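Local coordinates for protein amidase, hydantoinase/carbamoylase family (Burkholderia vietnamiensis, PDB 5I4M) that probably hydrolyses N-carbamoyl-L-amino acids at a two-zinc site, as a member of the M20 peptidase family, at residues A[73-78]-A[125-130]; A[275-280]-A[313-318]; A[239-244]-A[328-333]; A[80-85]-A[157-162]; A[177-182]-A[287-292]. One frame throughout, in Å; residues are numbered along the deposited sequence.

Interactions 1 and 4 lie in the zinc-binding part of the chain and interactions 2 and 3 in the dimerisation domain, while interaction 5 runs between the two parts. Interactions 3 and 4 are buried; the other three are partly buried. Helix 313-334 serves both interaction 2, near its start, and interaction 3, near its far end. Interactions 1 and 4 touch through V77 and V85, on neighbouring strands. The chemistry follows position: interactions 1 and 3 are apolar across the interface, interaction 2 adds a lysine-histidine hydrogen bond, interaction 4 combines a hydrogen-bonded turn with apolar packing beside the ligand pocket, and interaction 5 rests on one methyl group and a separate water bridge.

Interaction 1: A[73-78]-A[125-130]; sequences AGCTVT and EVIRSL
A73 and C75 meet I127 on the flank of a helix whose own shortest backbone bond here, S129 N to E125 O, measures 2.8 Å. No hydrogen bond crosses between 73-78 and 125-130, and the meeting is made chiefly by A73 CB, C75 SG and the CG2 methyl of I127. That methyl is the common partner: it lies 4.0 Å from A73 CB and 3.9 Å from C75 SG. This branch stands opposite the backbone N of I127, beside the carbonyl carbon, which aims it at both residues. I127 was modelled in two conformers, so these details hold for one of them. R128 passes alongside, its CG 4.3 Å from A73 CB, before the guanidinium group makes a cation-pi contact with W69 of helix 57-72.

The path of 73-78 explains why A73 and C75 both turn to the helix. G74, with phi at 84°, is the C-prime residue of a Schellman motif that ends helix 57-72, and the chain then leaves for strand 76-79. The motif folds the chain over sharply enough for the residues before and after the glycine to present their side chains to I127. A polar bond borders this patch: A73 O is hydrogen-bonded to N131 ND2, near the end of helix 117-132.

The contact joins the turn between helix 57-72 and strand 76-79 to helix 117-132. Its chemistry implies that dispersion between methyl groups and sulfur fits the surfaces together, while the A73 O to N131 ND2 bond probably helps to hold the turn against the helix.

Interaction 2: A[275-280]-A[313-318]; sequences LDHAPY and DAVLAK
In the M20 dimerisation domain two helices lie against strands, and here the end of one, helix 259-276, meets the start of the other, helix 313-334, through H277, V315 and K318. H277 carries most of the contact. Its imidazole is gripped through both nitrogens: ND1 is hydrogen-bonded to I273 O, one turn back in helix 259-276, and NE2 accepts from K318 NZ at 2.9 Å. That pairing of roles is consistent with a neutral ring protonated at ND1, which would leave the charge of the pair on the lysine.

The ammonium group does not sit exactly in the imidazole plane but 24° out of it. K318 reaches it with a chain that is extended up to CE and bends only at the last torsion, chi4 -55°, which swings NZ back to the ring. On the way the lysine methylenes brush the same edge, with CD 3.4 Å from H277 NE2. V315 fills the neighbouring place: its CG1 methyl, opposite the backbone N, comes 3.7 Å from H277 CD2, and the two side chains run past each other in opposite directions.

L316 packs on F308 and H310 of strand 297-310, and V315 also touches H310, so V315 bridges H277 and the strand. On the other helix L275 packs on M253 of the second subunit. A water completes the polar side of the contact, donating to D276 O at 3.1 Å and accepting a weak bond from K318 NZ at 3.3 Å.

Interaction 3: A[239-244]-A[328-333]; sequences ITFTGQ and ARIAAD
Apolar contacts make up the whole meeting of F241, on strand 225-242, with I330 and A331 of helix 313-334. The phenyl ring does nearly all the work: its CE1 lies 3.8 Å from A331 CB, and its CZ, at the tip, lies 4.5 Å from I330 CG2. Both methyl groups approach the ring obliquely. The ring is carried there by a first torsion of -82°, which places CG beside the backbone N and opposite the carbonyl carbon. Alanine is small enough for the ring to come close to the helix, with the branched I330 beside it.

Further neighbours extend the packing: V266 of helix 259-276 touches both F241 and I330, while L336 and T338 touch both F241 and A331.

No hydrogen bond joins the two segments; their backbones are bonded within the sheet and the helix. F241 pairs with V302 and its predecessor T240 with A339 of strand 337-350; along the helix, A332 N donates to A328 O at 2.9 Å.

With main-chain polar groups taken up in this way, the interface is left to dispersion and to the exclusion of water, as expected where a helix packs on a sheet.

Interaction 4: A[80-85]-A[157-162]; sequences DTMGNV and AMVASG. With 3PG (3-phosphoglyceric acid), chain E.
M82 reaches from a tight turn to A160, on the first turn of helix 159-164. Its CB lies 4.0 Å from A160 CB; CG and SD then carry the chain around two like-handed bends, chi2 -64° and chi3 -63°, curling it back over the helix. The terminal CE finishes 3.9 Å from both A160 CA and A160 CB, and beside V159 CG1. L170 and L174 of helix 170-175 also pack on this side chain.

N84 comes to the same alanine with its amide, OD1 lying 3.2 Å from A160 CB. That oxygen accepts from T147 N, while ND2 donates at 2.9 Å into the syn lone pair of D80 OD2, so both ends of the amide are held. D80 OD1 accepts from M82 N, which makes an Asx turn within the type I turn D80-G83, and from N84 N on the opposite face of the carboxylate plane.

Just before the helix, M158, at the N-cap position, places SD 3.3 Å from O3 of 3-phosphoglyceric acid, which is also bound by H247 and N296 of the second subunit. The D80 carboxylate thus holds the turn and the N84 amide, while packing against the helix start places the M82 side chain.

Interaction 5: A[177-182]-A[287-292]; sequences KDVDGK and MMQVHP
A single methyl group, V179 CG1, bears all the direct contact here, although V179 and Q289 have their CA atoms 10.3 Å apart. It meets M287 CE at 3.9 Å and, as a polar neighbour, the amide nitrogen Q289 NE2 at 3.7 Å. The M287 and Q289 side chains both cross that of V179 obliquely. M287 is extended throughout, with CG opposite its backbone N (chi1 -179°), so that its terminal methyl spans the gap; Q289 is likewise stretched beyond CG. The Q289 amide has a second use: a water accepts from its NE2 at 3.2 Å and donates to V179 O at 3.3 Å, tying the turn to the strand without any direct hydrogen bond.

V179 is offered at the corner of a type I turn, D178-G181, which is braced by its own aspartate. D178 OD1 accepts from D180 N, giving an Asx turn, and from K182 N, the two donors arriving from opposite faces of the carboxylate plane. D178 OD2 forms a salt bridge with R153.

Strand 282-291 is held by backbone bonds to strand 297-310, including Q289 with F303, and its outer edge reaches the dimer partner, where M288 N is bonded to N293 OD1 of the second subunit. The small, partly hydrated contact therefore joins a loop between helices 170-175 and 184-191 to the dimerisation domain, consistent with the two-domain M20 fold.

Interaction 1: A[73-78]-A[125-130]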
# COMPACT_ATOMS: atom_id res chain seq x y z
N ALA A 73 -36.26 -24.40 -6.97
CA ALA A 73 -36.01 -25.76 -7.43
C ALA A 73 -36.34 -26.80 -6.36
O ALA A 73 -35.89 -27.94 -6.47
CB ALA A 73 -34.56 -25.91 -7.90
N GLY A 74 -37.10 -26.42 -5.33
CA GLY A 74 -37.55 -27.36 -4.33
C GLY A 74 -36.57 -27.66 -3.21
O GLY A 74 -36.74 -28.65 -2.50
N CYS A 75 -35.54 -26.83 -3.03
CA CYS A 75 -34.58 -27.04 -1.95
C CYS A 75 -35.05 -26.39 -0.66
O CYS A 75 -35.70 -25.34 -0.66
CB CYS A 75 -33.22 -26.46 -2.32
SG CYS A 75 -32.43 -27.28 -3.68
N THR A 76 -34.70 -27.03 0.46
CA THR A 76 -34.78 -26.42 1.77
C THR A 76 -33.40 -25.87 2.12
O THR A 76 -32.38 -26.45 1.77
CB THR A 76 -35.26 -27.42 2.83
OG1 THR A 76 -34.43 -28.59 2.78
CG2 THR A 76 -36.69 -27.83 2.54
N VAL A 77 -33.38 -24.71 2.78
CA VAL A 77 -32.14 -23.97 2.96
C VAL A 77 -31.88 -23.78 4.45
O VAL A 77 -32.78 -23.41 5.21
CB VAL A 77 -32.18 -22.62 2.23
CG1 VAL A 77 -30.84 -21.90 2.37
CG2 VAL A 77 -32.51 -22.84 0.76
N THR A 78 -30.63 -24.01 4.86
CA THR A 78 -30.16 -23.70 6.20
C THR A 78 -28.85 -22.93 6.06
O THR A 78 -28.17 -23.00 5.03
CB THR A 78 -29.95 -24.97 7.05
OG1 THR A 78 -29.14 -25.91 6.33
CG2 THR A 78 -31.30 -25.63 7.39
N GLU A 125 -27.35 -26.57 -11.08
CA GLU A 125 -27.77 -27.21 -12.33
C GLU A 125 -27.97 -28.71 -12.15
O GLU A 125 -28.86 -29.29 -12.78
CB GLU A 125 -26.75 -26.92 -13.43
CG GLU A 125 -26.98 -27.66 -14.76
CD GLU A 125 -28.35 -27.38 -15.39
OE1 GLU A 125 -28.91 -28.31 -16.02
OE2 GLU A 125 -28.87 -26.25 -15.26
N VAL A 126 -27.18 -29.35 -11.28
CA VAL A 126 -27.43 -30.76 -10.96
C VAL A 126 -28.81 -30.92 -10.33
O VAL A 126 -29.58 -31.81 -10.70
CB VAL A 126 -26.32 -31.31 -10.04
CG1 VAL A 126 -26.72 -32.67 -9.48
CG2 VAL A 126 -25.03 -31.44 -10.81
N ILE A 127 -29.14 -30.06 -9.38
CA ILE A 127 -30.46 -30.11 -8.74
C ILE A 127 -31.56 -29.97 -9.79
O ILE A 127 -32.52 -30.74 -9.83
CB ILE A 127 -30.57 -29.01 -7.67
CG1 ILE A 127 -29.55 -29.25 -6.55
CG2 ILE A 127 -32.00 -28.94 -7.14
CD1 ILE A 127 -29.75 -30.53 -5.82
N ARG A 128 -31.43 -28.95 -10.65
CA ARG A 128 -32.46 -28.72 -11.66
C ARG A 128 -32.55 -29.89 -12.63
O ARG A 128 -33.65 -30.24 -13.09
CB ARG A 128 -32.17 -27.42 -12.41
CG ARG A 128 -32.31 -26.17 -11.56
CD ARG A 128 -31.86 -24.95 -12.33
NE ARG A 128 -32.37 -23.70 -11.75
CZ ARG A 128 -31.91 -22.49 -12.07
NH1 ARG A 128 -30.92 -22.35 -12.94
NH2 ARG A 128 -32.44 -21.41 -11.50
N SER A 129 -31.41 -30.50 -12.95
CA SER A 129 -31.42 -31.61 -13.89
C SER A 129 -32.03 -32.86 -13.27
O SER A 129 -32.72 -33.62 -13.96
CB SER A 129 -30.00 -31.89 -14.38
OG SER A 129 -29.59 -30.88 -15.29
N LEU A 130 -31.80 -33.08 -11.98
CA LEU A 130 -32.50 -34.17 -11.30
C LEU A 130 -34.00 -33.93 -11.31
O LEU A 130 -34.78 -34.87 -11.46
CB LEU A 130 -32.00 -34.32 -9.87
CG LEU A 130 -30.53 -34.66 -9.65
CD1 LEU A 130 -30.19 -34.54 -8.17
CD2 LEU A 130 -30.24 -36.05 -10.16

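Interaction 2: A[275-280]-A[313-318]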
# COMPACT_ATOMS: atom_id res chain seq x y z
N LEU A 275 11.67 -20.70 -7.05
CA LEU A 275 12.41 -21.26 -8.17
C LEU A 275 13.38 -22.35 -7.73
O LEU A 275 13.70 -23.25 -8.51
CB LEU A 275 13.16 -20.14 -8.89
CG LEU A 275 12.28 -19.07 -9.54
CD1 LEU A 275 13.15 -17.94 -10.09
CD2 LEU A 275 11.45 -19.70 -10.66
N ASP A 276 13.84 -22.31 -6.48
CA ASP A 276 14.77 -23.33 -6.01
C ASP A 276 14.10 -24.67 -5.78
O ASP A 276 14.79 -25.67 -5.53
CB ASP A 276 15.46 -22.88 -4.71
CG ASP A 276 16.59 -21.90 -4.95
OD1 ASP A 276 17.02 -21.72 -6.12
OD2 ASP A 276 17.08 -21.30 -3.97
N HIS A 277 12.77 -24.73 -5.84
CA HIS A 277 12.03 -25.97 -5.63
C HIS A 277 11.16 -26.25 -6.84
O HIS A 277 10.01 -26.68 -6.73
CB HIS A 277 11.25 -25.89 -4.32
CG HIS A 277 12.13 -25.65 -3.14
ND1 HIS A 277 12.48 -24.39 -2.71
CD2 HIS A 277 12.83 -26.52 -2.36
CE1 HIS A 277 13.31 -24.48 -1.69
NE2 HIS A 277 13.55 -25.76 -1.46
N ALA A 278 11.73 -25.99 -8.01
CA ALA A 278 11.08 -26.31 -9.27
C ALA A 278 11.07 -27.83 -9.48
O ALA A 278 11.92 -28.54 -8.94
CB ALA A 278 11.80 -25.61 -10.42
N PRO A 279 10.12 -28.35 -10.26
CA PRO A 279 9.13 -27.61 -11.05
C PRO A 279 7.84 -27.23 -10.33
O PRO A 279 7.05 -26.49 -10.91
CB PRO A 279 8.82 -28.57 -12.19
CG PRO A 279 8.95 -29.90 -11.57
CD PRO A 279 10.13 -29.78 -10.63
N TYR A 280 7.59 -27.75 -9.14
CA TYR A 280 6.27 -27.60 -8.56
C TYR A 280 6.17 -26.56 -7.46
O TYR A 280 5.06 -26.27 -7.02
CB TYR A 280 5.76 -28.93 -8.02
CG TYR A 280 5.67 -29.99 -9.09
CD1 TYR A 280 5.01 -29.73 -10.29
CD2 TYR A 280 6.26 -31.22 -8.91
CE1 TYR A 280 4.93 -30.70 -11.27
CE2 TYR A 280 6.19 -32.19 -9.89
CZ TYR A 280 5.53 -31.92 -11.06
OH TYR A 280 5.47 -32.90 -12.02
N ASP A 313 4.92 -32.47 1.22
CA ASP A 313 4.96 -31.80 2.52
C ASP A 313 6.39 -31.52 2.97
O ASP A 313 6.68 -30.46 3.55
CB ASP A 313 4.23 -32.65 3.57
CG ASP A 313 3.83 -31.85 4.81
OD1 ASP A 313 3.31 -30.73 4.66
OD2 ASP A 313 4.05 -32.35 5.93
N ALA A 314 7.32 -32.44 2.71
CA ALA A 314 8.70 -32.24 3.13
C ALA A 314 9.35 -31.09 2.38
O ALA A 314 10.14 -30.32 2.96
CB ALA A 314 9.50 -33.53 2.94
N VAL A 315 9.07 -30.95 1.08
CA VAL A 315 9.63 -29.84 0.33
C VAL A 315 9.01 -28.53 0.78
O VAL A 315 9.70 -27.50 0.88
CB VAL A 315 9.43 -30.06 -1.18
CG1 VAL A 315 10.01 -28.89 -1.96
CG2 VAL A 315 10.09 -31.37 -1.60
N LEU A 316 7.71 -28.53 1.06
CA LEU A 316 7.08 -27.33 1.58
C LEU A 316 7.68 -26.94 2.93
O LEU A 316 7.84 -25.76 3.22
CB LEU A 316 5.57 -27.54 1.69
CG LEU A 316 4.68 -26.41 2.22
CD1 LEU A 316 4.82 -25.18 1.33
CD2 LEU A 316 3.22 -26.88 2.25
N ALA A 317 8.04 -27.93 3.76
CA ALA A 317 8.69 -27.61 5.03
C ALA A 317 10.09 -27.04 4.81
O ALA A 317 10.54 -26.16 5.57
CB ALA A 317 8.73 -28.84 5.92
N LYS A 318 10.80 -27.54 3.80
CA LYS A 318 12.11 -26.99 3.45
C LYS A 318 12.00 -25.53 3.02
O LYS A 318 12.85 -24.70 3.37
CB LYS A 318 12.73 -27.83 2.32
CG LYS A 318 14.08 -27.38 1.79
CD LYS A 318 14.49 -28.30 0.62
CE LYS A 318 15.89 -28.00 0.09
NZ LYS A 318 16.07 -26.57 -0.32
O HOH W 1 15.75 -27.77 -3.42

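Interaction 3: A[239-244]-A[328-333]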
# COMPACT_ATOMS: atom_id res chain seq x y z
N ILE A 239 4.32 -11.04 7.74
CA ILE A 239 5.59 -10.54 8.26
C ILE A 239 5.49 -9.03 8.38
O ILE A 239 5.08 -8.36 7.43
CB ILE A 239 6.77 -10.93 7.35
CG1 ILE A 239 6.92 -12.44 7.29
CG2 ILE A 239 8.06 -10.31 7.88
CD1 ILE A 239 7.94 -12.93 6.26
N THR A 240 5.86 -8.50 9.54
CA THR A 240 6.05 -7.06 9.68
C THR A 240 7.51 -6.81 10.03
O THR A 240 8.02 -7.38 11.00
CB THR A 240 5.13 -6.47 10.76
OG1 THR A 240 3.76 -6.64 10.37
CG2 THR A 240 5.41 -4.98 10.93
N PHE A 241 8.18 -6.01 9.20
CA PHE A 241 9.50 -5.47 9.53
C PHE A 241 9.31 -4.10 10.17
O PHE A 241 8.56 -3.27 9.65
CB PHE A 241 10.37 -5.31 8.29
CG PHE A 241 11.06 -6.55 7.83
CD1 PHE A 241 11.53 -7.49 8.73
CD2 PHE A 241 11.28 -6.76 6.48
CE1 PHE A 241 12.19 -8.63 8.29
CE2 PHE A 241 11.93 -7.89 6.03
CZ PHE A 241 12.39 -8.83 6.94
N THR A 242 10.03 -3.84 11.25
CA THR A 242 10.06 -2.50 11.84
C THR A 242 11.49 -1.98 11.81
O THR A 242 12.40 -2.63 12.34
CB THR A 242 9.50 -2.51 13.26
OG1 THR A 242 8.17 -3.05 13.25
CG2 THR A 242 9.46 -1.08 13.80
N GLY A 243 11.68 -0.82 11.18
CA GLY A 243 12.95 -0.12 11.21
C GLY A 243 12.76 1.22 11.88
O GLY A 243 12.19 1.31 12.97
N GLN A 244 13.22 2.29 11.24
CA GLN A 244 13.01 3.62 11.81
C GLN A 244 12.75 4.60 10.68
O GLN A 244 13.62 4.80 9.83
CB GLN A 244 14.23 4.07 12.63
CG GLN A 244 14.08 5.48 13.18
CD GLN A 244 15.22 5.89 14.09
OE1 GLN A 244 16.39 5.84 13.71
NE2 GLN A 244 14.89 6.29 15.31
N ALA A 328 15.49 -13.80 8.74
CA ALA A 328 16.33 -13.40 9.87
C ALA A 328 17.63 -12.77 9.39
O ALA A 328 18.10 -11.78 9.96
CB ALA A 328 16.64 -14.60 10.76
N ARG A 329 18.23 -13.33 8.34
CA ARG A 329 19.49 -12.78 7.85
C ARG A 329 19.30 -11.38 7.30
O ARG A 329 20.10 -10.48 7.57
CB ARG A 329 20.07 -13.71 6.78
CG ARG A 329 21.29 -13.13 6.08
CD ARG A 329 21.66 -13.97 4.86
NE ARG A 329 20.47 -14.33 4.08
CZ ARG A 329 19.89 -13.54 3.18
NH1 ARG A 329 20.39 -12.33 2.94
NH2 ARG A 329 18.81 -13.96 2.52
N ILE A 330 18.24 -11.18 6.52
CA ILE A 330 17.97 -9.86 5.94
C ILE A 330 17.72 -8.84 7.04
O ILE A 330 18.24 -7.72 7.00
CB ILE A 330 16.79 -9.95 4.95
CG1 ILE A 330 17.25 -10.65 3.67
CG2 ILE A 330 16.22 -8.57 4.66
CD1 ILE A 330 16.10 -11.16 2.80
N ALA A 331 16.93 -9.21 8.05
CA ALA A 331 16.63 -8.28 9.13
C ALA A 331 17.87 -7.95 9.93
O ALA A 331 18.07 -6.80 10.34
CB ALA A 331 15.55 -8.85 10.04
N ALA A 332 18.72 -8.95 10.17
CA ALA A 332 19.94 -8.73 10.95
C ALA A 332 20.91 -7.81 10.22
O ALA A 332 21.60 -7.01 10.85
CB ALA A 332 20.61 -10.06 11.27
N ASP A 333 20.98 -7.94 8.89
CA ASP A 333 21.90 -7.11 8.12
C ASP A 333 21.50 -5.64 8.15
O ASP A 333 22.35 -4.76 8.24
CB ASP A 333 21.99 -7.62 6.69
CG ASP A 333 22.80 -6.72 5.79
OD1 ASP A 333 24.05 -6.76 5.88
OD2 ASP A 333 22.20 -5.97 5.00

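Interaction 4: A[80-85]-A[157-162]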
# COMPACT_ATOMS: atom_id res chain seq x y z
N ASP A 80 -25.35 -21.93 8.45
CA ASP A 80 -24.71 -22.25 9.72
C ASP A 80 -24.04 -21.01 10.32
O ASP A 80 -24.15 -19.89 9.80
CB ASP A 80 -23.76 -23.45 9.57
CG ASP A 80 -22.45 -23.14 8.82
OD1 ASP A 80 -22.07 -21.97 8.62
OD2 ASP A 80 -21.75 -24.12 8.44
N THR A 81 -23.37 -21.19 11.46
CA THR A 81 -22.77 -20.09 12.21
C THR A 81 -21.60 -19.43 11.50
O THR A 81 -21.18 -18.34 11.92
CB THR A 81 -22.33 -20.59 13.59
OG1 THR A 81 -21.59 -21.80 13.43
CG2 THR A 81 -23.55 -20.88 14.47
N MET A 82 -21.02 -20.06 10.48
CA MET A 82 -20.01 -19.41 9.65
C MET A 82 -20.60 -18.85 8.37
O MET A 82 -19.85 -18.45 7.48
CB MET A 82 -18.88 -20.38 9.32
CG MET A 82 -17.88 -20.59 10.48
SD MET A 82 -16.98 -19.08 10.93
CE MET A 82 -16.08 -18.75 9.41
N GLY A 83 -21.93 -18.84 8.24
CA GLY A 83 -22.54 -18.32 7.03
C GLY A 83 -22.55 -19.26 5.85
O GLY A 83 -22.97 -18.85 4.76
N ASN A 84 -22.10 -20.50 6.02
CA ASN A 84 -22.21 -21.47 4.94
C ASN A 84 -23.68 -21.76 4.66
O ASN A 84 -24.49 -21.87 5.59
CB ASN A 84 -21.49 -22.78 5.30
CG ASN A 84 -20.03 -22.58 5.67
OD1 ASN A 84 -19.29 -21.89 4.98
ND2 ASN A 84 -19.60 -23.24 6.76
N VAL A 85 -24.02 -21.87 3.38
CA VAL A 85 -25.42 -22.00 2.95
C VAL A 85 -25.60 -23.41 2.40
O VAL A 85 -24.91 -23.80 1.45
CB VAL A 85 -25.78 -20.96 1.89
CG1 VAL A 85 -27.25 -21.10 1.50
CG2 VAL A 85 -25.45 -19.55 2.36
N ALA A 157 -7.44 -18.47 3.76
CA ALA A 157 -8.45 -19.07 2.90
C ALA A 157 -9.16 -20.24 3.60
O ALA A 157 -8.66 -20.81 4.57
CB ALA A 157 -7.80 -19.58 1.62
N MET A 158 -10.33 -20.58 3.07
CA MET A 158 -11.01 -21.84 3.37
C MET A 158 -11.36 -21.98 4.85
O MET A 158 -11.48 -23.09 5.36
CB MET A 158 -10.15 -23.02 2.91
CG MET A 158 -9.87 -23.03 1.40
SD MET A 158 -8.22 -23.67 0.99
CE MET A 158 -8.25 -25.26 1.81
N VAL A 159 -11.54 -20.86 5.56
CA VAL A 159 -11.67 -20.99 7.01
C VAL A 159 -13.04 -21.56 7.37
O VAL A 159 -13.17 -22.32 8.34
CB VAL A 159 -11.41 -19.64 7.70
CG1 VAL A 159 -11.82 -19.67 9.15
CG2 VAL A 159 -9.93 -19.31 7.61
N ALA A 160 -14.07 -21.25 6.59
CA ALA A 160 -15.41 -21.70 6.96
C ALA A 160 -15.58 -23.20 6.74
O ALA A 160 -16.23 -23.88 7.55
CB ALA A 160 -16.47 -20.91 6.19
N SER A 161 -15.02 -23.75 5.65
CA SER A 161 -15.01 -25.20 5.52
C SER A 161 -14.02 -25.81 6.51
O SER A 161 -14.23 -26.95 6.95
CB SER A 161 -14.69 -25.62 4.09
OG SER A 161 -13.50 -25.01 3.60
N GLY A 162 -12.97 -25.08 6.88
CA GLY A 162 -12.09 -25.56 7.94
C GLY A 162 -12.81 -25.70 9.28
O GLY A 162 -12.57 -26.65 10.02
C1 3PG E . -5.93 -20.37 -2.89
O1 3PG E . -5.31 -19.30 -3.07
O2 3PG E . -5.54 -21.46 -3.37
C2 3PG E . -7.18 -20.33 -2.06
O3 3PG E . -7.48 -21.64 -1.56
C3 3PG E . -8.31 -19.86 -2.94
O1P 3PG E . -8.55 -20.83 -3.97
P 3PG E . -9.44 -20.41 -5.27
O2P 3PG E . -10.65 -19.67 -4.74
O3P 3PG E . -8.51 -19.51 -6.07
O4P 3PG E . -9.79 -21.76 -5.92

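Interaction 5: A[177-182]-A[287-292]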
# COMPACT_ATOMS: atom_id res chain seq x y z
N LYS A 177 -10.15 -10.90 10.66
CA LYS A 177 -10.41 -9.48 10.48
C LYS A 177 -9.98 -9.00 9.10
O LYS A 177 -9.02 -9.52 8.51
CB LYS A 177 -9.67 -8.63 11.53
CG LYS A 177 -10.16 -8.79 12.96
CD LYS A 177 -9.25 -8.05 13.93
CE LYS A 177 -9.65 -8.29 15.39
NZ LYS A 177 -10.90 -7.57 15.78
N ASP A 178 -10.66 -7.96 8.59
CA ASP A 178 -10.22 -7.34 7.35
C ASP A 178 -9.29 -6.17 7.67
O ASP A 178 -8.94 -5.92 8.83
CB ASP A 178 -11.43 -6.96 6.46
CG ASP A 178 -12.23 -5.75 6.95
OD1 ASP A 178 -11.84 -5.06 7.92
OD2 ASP A 178 -13.27 -5.47 6.31
N VAL A 179 -8.87 -5.44 6.64
CA VAL A 179 -7.89 -4.38 6.86
C VAL A 179 -8.45 -3.25 7.70
O VAL A 179 -7.68 -2.45 8.23
CB VAL A 179 -7.34 -3.83 5.53
CG1 VAL A 179 -6.47 -4.88 4.82
CG2 VAL A 179 -8.49 -3.35 4.64
N ASP A 180 -9.77 -3.15 7.83
CA ASP A 180 -10.39 -2.13 8.67
C ASP A 180 -10.76 -2.66 10.05
O ASP A 180 -11.41 -1.94 10.82
CB ASP A 180 -11.63 -1.56 8.00
CG ASP A 180 -11.32 -0.89 6.69
OD1 ASP A 180 -10.28 -0.21 6.59
OD2 ASP A 180 -12.12 -1.04 5.74
N GLY A 181 -10.37 -3.89 10.38
CA GLY A 181 -10.69 -4.43 11.68
C GLY A 181 -12.06 -5.05 11.82
O GLY A 181 -12.44 -5.42 12.93
N LYS A 182 -12.83 -5.16 10.73
CA LYS A 182 -14.12 -5.82 10.79
C LYS A 182 -13.95 -7.33 10.79
O LYS A 182 -13.15 -7.88 10.03
CB LYS A 182 -14.99 -5.39 9.61
CG LYS A 182 -15.25 -3.89 9.54
CD LYS A 182 -16.08 -3.52 8.32
CE LYS A 182 -16.26 -2.00 8.20
NZ LYS A 182 -16.87 -1.65 6.89
N MET A 287 0.73 -9.17 -1.08
CA MET A 287 0.16 -8.08 -0.31
C MET A 287 1.27 -7.39 0.47
O MET A 287 2.09 -8.05 1.11
CB MET A 287 -0.94 -8.59 0.64
CG MET A 287 -1.60 -7.50 1.48
SD MET A 287 -2.76 -8.24 2.62
CE MET A 287 -3.36 -6.78 3.47
N MET A 288 1.28 -6.06 0.42
CA MET A 288 2.31 -5.27 1.08
C MET A 288 1.70 -3.94 1.49
O MET A 288 0.98 -3.33 0.70
CB MET A 288 3.53 -5.04 0.17
CG MET A 288 4.65 -4.27 0.87
SD MET A 288 6.19 -4.16 -0.06
CE MET A 288 6.78 -5.85 0.09
N GLN A 289 1.99 -3.50 2.72
CA GLN A 289 1.53 -2.21 3.23
C GLN A 289 2.73 -1.48 3.81
O GLN A 289 3.35 -1.96 4.76
CB GLN A 289 0.46 -2.38 4.32
CG GLN A 289 -0.86 -3.06 3.90
CD GLN A 289 -1.75 -3.44 5.10
OE1 GLN A 289 -1.26 -3.81 6.16
NE2 GLN A 289 -3.07 -3.34 4.94
N VAL A 290 3.07 -0.32 3.24
CA VAL A 290 4.25 0.45 3.64
C VAL A 290 3.82 1.59 4.55
O VAL A 290 2.80 2.23 4.30
CB VAL A 290 4.99 0.98 2.40
CG1 VAL A 290 6.22 1.82 2.79
CG2 VAL A 290 5.37 -0.18 1.46
N HIS A 291 4.61 1.85 5.61
CA HIS A 291 4.33 2.94 6.53
C HIS A 291 5.57 3.80 6.71
O HIS A 291 6.67 3.27 6.94
CB HIS A 291 3.85 2.39 7.88
CG HIS A 291 2.71 1.40 7.77
ND1 HIS A 291 1.39 1.79 7.74
CD2 HIS A 291 2.71 0.05 7.67
CE1 HIS A 291 0.62 0.72 7.63
NE2 HIS A 291 1.40 -0.35 7.59
N PRO A 292 5.46 5.14 6.64
CA PRO A 292 4.21 5.89 6.43
C PRO A 292 3.83 6.04 4.97
O PRO A 292 2.81 6.66 4.68
CB PRO A 292 4.52 7.26 7.06
CG PRO A 292 5.99 7.43 6.82
CD PRO A 292 6.58 6.04 7.00
O HOH W 2 -4.45 -2.66 7.77